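Local atomic coordinates of Non-structural protein 9 (Avian infectious bronchitis virus, PDB entry 5C94), a protein that forms a homodimer and binds RNA, probably serving the coronavirus replicase that copies the viral genome. Residues A[43-48]-A[58-63]. Numbering follows the deposited sequence.
Sequences SVVAAI and ASFLNE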
ATOM      1  N   SER A  43      -4.348   7.391  14.703  1.00 30.42           N
ATOM      2  CA  SER A  43      -4.001   6.026  14.344  1.00 30.82           C
ATOM      3  C   SER A  43      -5.225   5.274  13.839  1.00 28.19           C
ATOM      4  O   SER A  43      -6.289   5.358  14.438  1.00 29.09           O
ATOM      5  CB  SER A  43      -3.394   5.292  15.548  1.00 30.04           C
ATOM      6  OG  SER A  43      -2.032   5.635  15.716  1.00 36.93           O
ATOM      7  N   VAL A  44      -5.069   4.550  12.730  1.00 26.48           N
ATOM      8  CA  VAL A  44      -6.123   3.695  12.195  1.00 17.99           C
ATOM      9  C   VAL A  44      -5.577   2.269  12.020  1.00 24.36           C
ATOM     10  O   VAL A  44      -4.653   2.048  11.236  1.00 31.33           O
ATOM     11  CB  VAL A  44      -6.661   4.261  10.865  1.00 24.01           C
ATOM     12  CG1 VAL A  44      -7.636   3.280  10.169  1.00 13.05           C
ATOM     13  CG2 VAL A  44      -7.329   5.634  11.108  1.00 14.75           C
ATOM     14  N   VAL A  45      -6.105   1.314  12.789  1.00 16.90           N
ATOM     15  CA  VAL A  45      -5.663  -0.069  12.658  1.00 19.12           C
ATOM     16  C   VAL A  45      -6.308  -0.687  11.410  1.00 28.49           C
ATOM     17  O   VAL A  45      -7.522  -0.592  11.204  1.00 24.87           O
ATOM     18  CB  VAL A  45      -5.993  -0.904  13.923  1.00 23.04           C
ATOM     19  CG1 VAL A  45      -5.357  -2.268  13.845  1.00 19.75           C
ATOM     20  CG2 VAL A  45      -5.453  -0.215  15.148  1.00 23.27           C
ATOM     21  N   ALA A  46      -5.474  -1.311  10.582  1.00 27.32           N
ATOM     22  CA  ALA A  46      -5.869  -1.774   9.254  1.00 20.48           C
ATOM     23  C   ALA A  46      -5.914  -3.301   9.110  1.00 22.15           C
ATOM     24  O   ALA A  46      -6.727  -3.859   8.354  1.00 17.29           O
ATOM     25  CB  ALA A  46      -4.907  -1.198   8.228  1.00 14.57           C
ATOM     26  N   ALA A  47      -5.016  -3.978   9.816  1.00 16.66           N
ATOM     27  CA  ALA A  47      -4.835  -5.402   9.612  1.00 21.14           C
ATOM     28  C   ALA A  47      -4.124  -6.037  10.787  1.00 19.98           C
ATOM     29  O   ALA A  47      -3.440  -5.349  11.544  1.00 16.59           O
ATOM     30  CB  ALA A  47      -4.054  -5.654   8.338  1.00 18.45           C
ATOM     31  N   ILE A  48      -4.297  -7.346  10.953  1.00 13.10           N
ATOM     32  CA  ILE A  48      -3.448  -8.083  11.885  1.00 18.44           C
ATOM     33  C   ILE A  48      -2.839  -9.275  11.158  1.00 16.74           C
ATOM     34  O   ILE A  48      -3.390  -9.737  10.157  1.00 18.71           O
ATOM     35  CB  ILE A  48      -4.212  -8.562  13.150  1.00 20.98           C
ATOM     36  CG1 ILE A  48      -5.111  -9.748  12.820  1.00 20.84           C
ATOM     37  CG2 ILE A  48      -5.002  -7.408  13.811  1.00 17.16           C
ATOM     38  CD1 ILE A  48      -5.297 -10.689  13.984  1.00 26.91           C
ATOM     39  N   ALA A  58     -10.314  -8.890  16.608  1.00 25.46           N
ATOM     40  CA  ALA A  58      -9.060  -8.383  17.156  1.00 22.26           C
ATOM     41  C   ALA A  58      -9.352  -7.375  18.245  1.00 27.47           C
ATOM     42  O   ALA A  58     -10.458  -6.813  18.315  1.00 27.27           O
ATOM     43  CB  ALA A  58      -8.199  -7.760  16.078  1.00 18.30           C
ATOM     44  N   SER A  59      -8.360  -7.141  19.099  1.00 24.01           N
ATOM     45  CA  SER A  59      -8.539  -6.194  20.192  1.00 23.80           C
ATOM     46  C   SER A  59      -7.281  -5.389  20.497  1.00 22.84           C
ATOM     47  O   SER A  59      -6.151  -5.892  20.430  1.00 25.78           O
ATOM     48  CB  SER A  59      -9.006  -6.922  21.449  1.00 24.97           C
ATOM     49  OG  SER A  59      -9.514  -5.995  22.385  1.00 27.76           O
ATOM     50  N   PHE A  60      -7.500  -4.129  20.837  1.00 25.21           N
ATOM     51  CA  PHE A  60      -6.408  -3.209  21.117  1.00 32.24           C
ATOM     52  C   PHE A  60      -6.939  -1.921  21.758  1.00 36.61           C
ATOM     53  O   PHE A  60      -8.161  -1.726  21.893  1.00 31.07           O
ATOM     54  CB  PHE A  60      -5.643  -2.896  19.834  1.00 25.64           C
ATOM     55  CG  PHE A  60      -6.532  -2.559  18.670  1.00 25.59           C
ATOM     56  CD1 PHE A  60      -7.126  -1.299  18.573  1.00 23.55           C
ATOM     57  CD2 PHE A  60      -6.779  -3.500  17.673  1.00 28.75           C
ATOM     58  CE1 PHE A  60      -7.958  -0.981  17.502  1.00 30.35           C
ATOM     59  CE2 PHE A  60      -7.608  -3.195  16.585  1.00 31.90           C
ATOM     60  CZ  PHE A  60      -8.203  -1.932  16.503  1.00 36.20           C
ATOM     61  N   LEU A  61      -6.054  -1.040  22.168  1.00 42.92           N
ATOM     62  CA  LEU A  61      -6.463   0.254  22.692  1.00 41.94           C
ATOM     63  C   LEU A  61      -6.650   1.244  21.580  1.00 46.23           C
ATOM     64  O   LEU A  61      -5.939   1.201  20.626  1.00 58.04           O
ATOM     65  CB  LEU A  61      -5.436   0.798  23.657  1.00 43.67           C
ATOM     66  CG  LEU A  61      -5.210   0.082  24.973  1.00 48.18           C
ATOM     67  CD1 LEU A  61      -4.242   0.833  25.845  1.00 40.26           C
ATOM     68  CD2 LEU A  61      -6.494  -0.182  25.710  1.00 46.74           C
ATOM     69  N   ASN A  62      -7.611   2.135  21.710  1.00 46.05           N
ATOM     70  CA  ASN A  62      -7.790   3.210  20.756  1.00 48.40           C
ATOM     71  C   ASN A  62      -7.046   4.480  21.133  1.00 62.50           C
ATOM     72  O   ASN A  62      -6.270   4.481  22.081  1.00 56.08           O
ATOM     73  CB  ASN A  62      -9.262   3.502  20.511  1.00 41.19           C
ATOM     74  CG  ASN A  62      -9.960   4.090  21.702  1.00 43.36           C
ATOM     75  OD1 ASN A  62      -9.406   4.252  22.756  1.00 42.17           O
ATOM     76  ND2 ASN A  62     -11.204   4.392  21.523  1.00 45.29           N
ATOM     77  N   GLU A  63      -7.266   5.551  20.368  1.00 78.72           N
ATOM     78  CA  GLU A  63      -6.653   6.849  20.670  1.00 80.36           C
ATOM     79  C   GLU A  63      -6.896   7.292  22.109  1.00 77.16           C
ATOM     80  O   GLU A  63      -5.974   7.726  22.804  1.00 78.41           O
ATOM     81  CB  GLU A  63      -7.159   7.926  19.696  1.00 87.99           C
ATOM     82  CG  GLU A  63      -6.686   7.745  18.253  1.00 94.03           C
ATOM     83  CD  GLU A  63      -5.231   8.179  18.032  1.00 93.58           C
ATOM     84  OE1 GLU A  63      -4.588   8.684  18.973  1.00 95.53           O
ATOM     85  OE2 GLU A  63      -4.714   8.000  16.915  1.00 90.37           O
TER
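Ala-58 opens the contact by setting its methyl against the CG2 branch of Ile-48, 3.9 Å from Ala-58 CB to Ile-48 CG2. Ile-48 and Ala-58 are both buried, and Leu-55 and Leu-72 help to cover this apolar end. Ser-59 turns away from 43-48, and its OG is hydrogen-bonded to Gln-67 NE2 and Ile-68 O of strand 67-71. Phe-60 then points back toward 43-48. With CG lodged between its own backbone N and carbonyl carbon (chi1 47°), the ring presents a face to Val-45, which comes from the opposite direction. Val-45 CG2 sits 3.7 Å from the centroid of the Phe-60 ring and 22° off its normal, a CH-pi contact displaced toward the rim at CE1 and CZ; the other branch, CG1, lies 3.7 Å from Phe-60 CE2. Past the end of the strand at Leu-61, Glu-63, bent at chi2 (-77°), brings its carboxylate back to Ser-43. Glu-63 OE2 is modelled as accepting a hydrogen bond from Ser-43 N, but the side chain is poorly ordered and the very short separation is doubtful. The antiparallel strands 42-50 and 57-61 are not sheet neighbours: they face one another across the interior of the curled, barrel-like nsp9 fold. Val-44 and Ile-48 take backbone partners from Thr-37 and Tyr-92, leaving this contact mainly to apolar side chains, with a tentative polar link at the more exposed end.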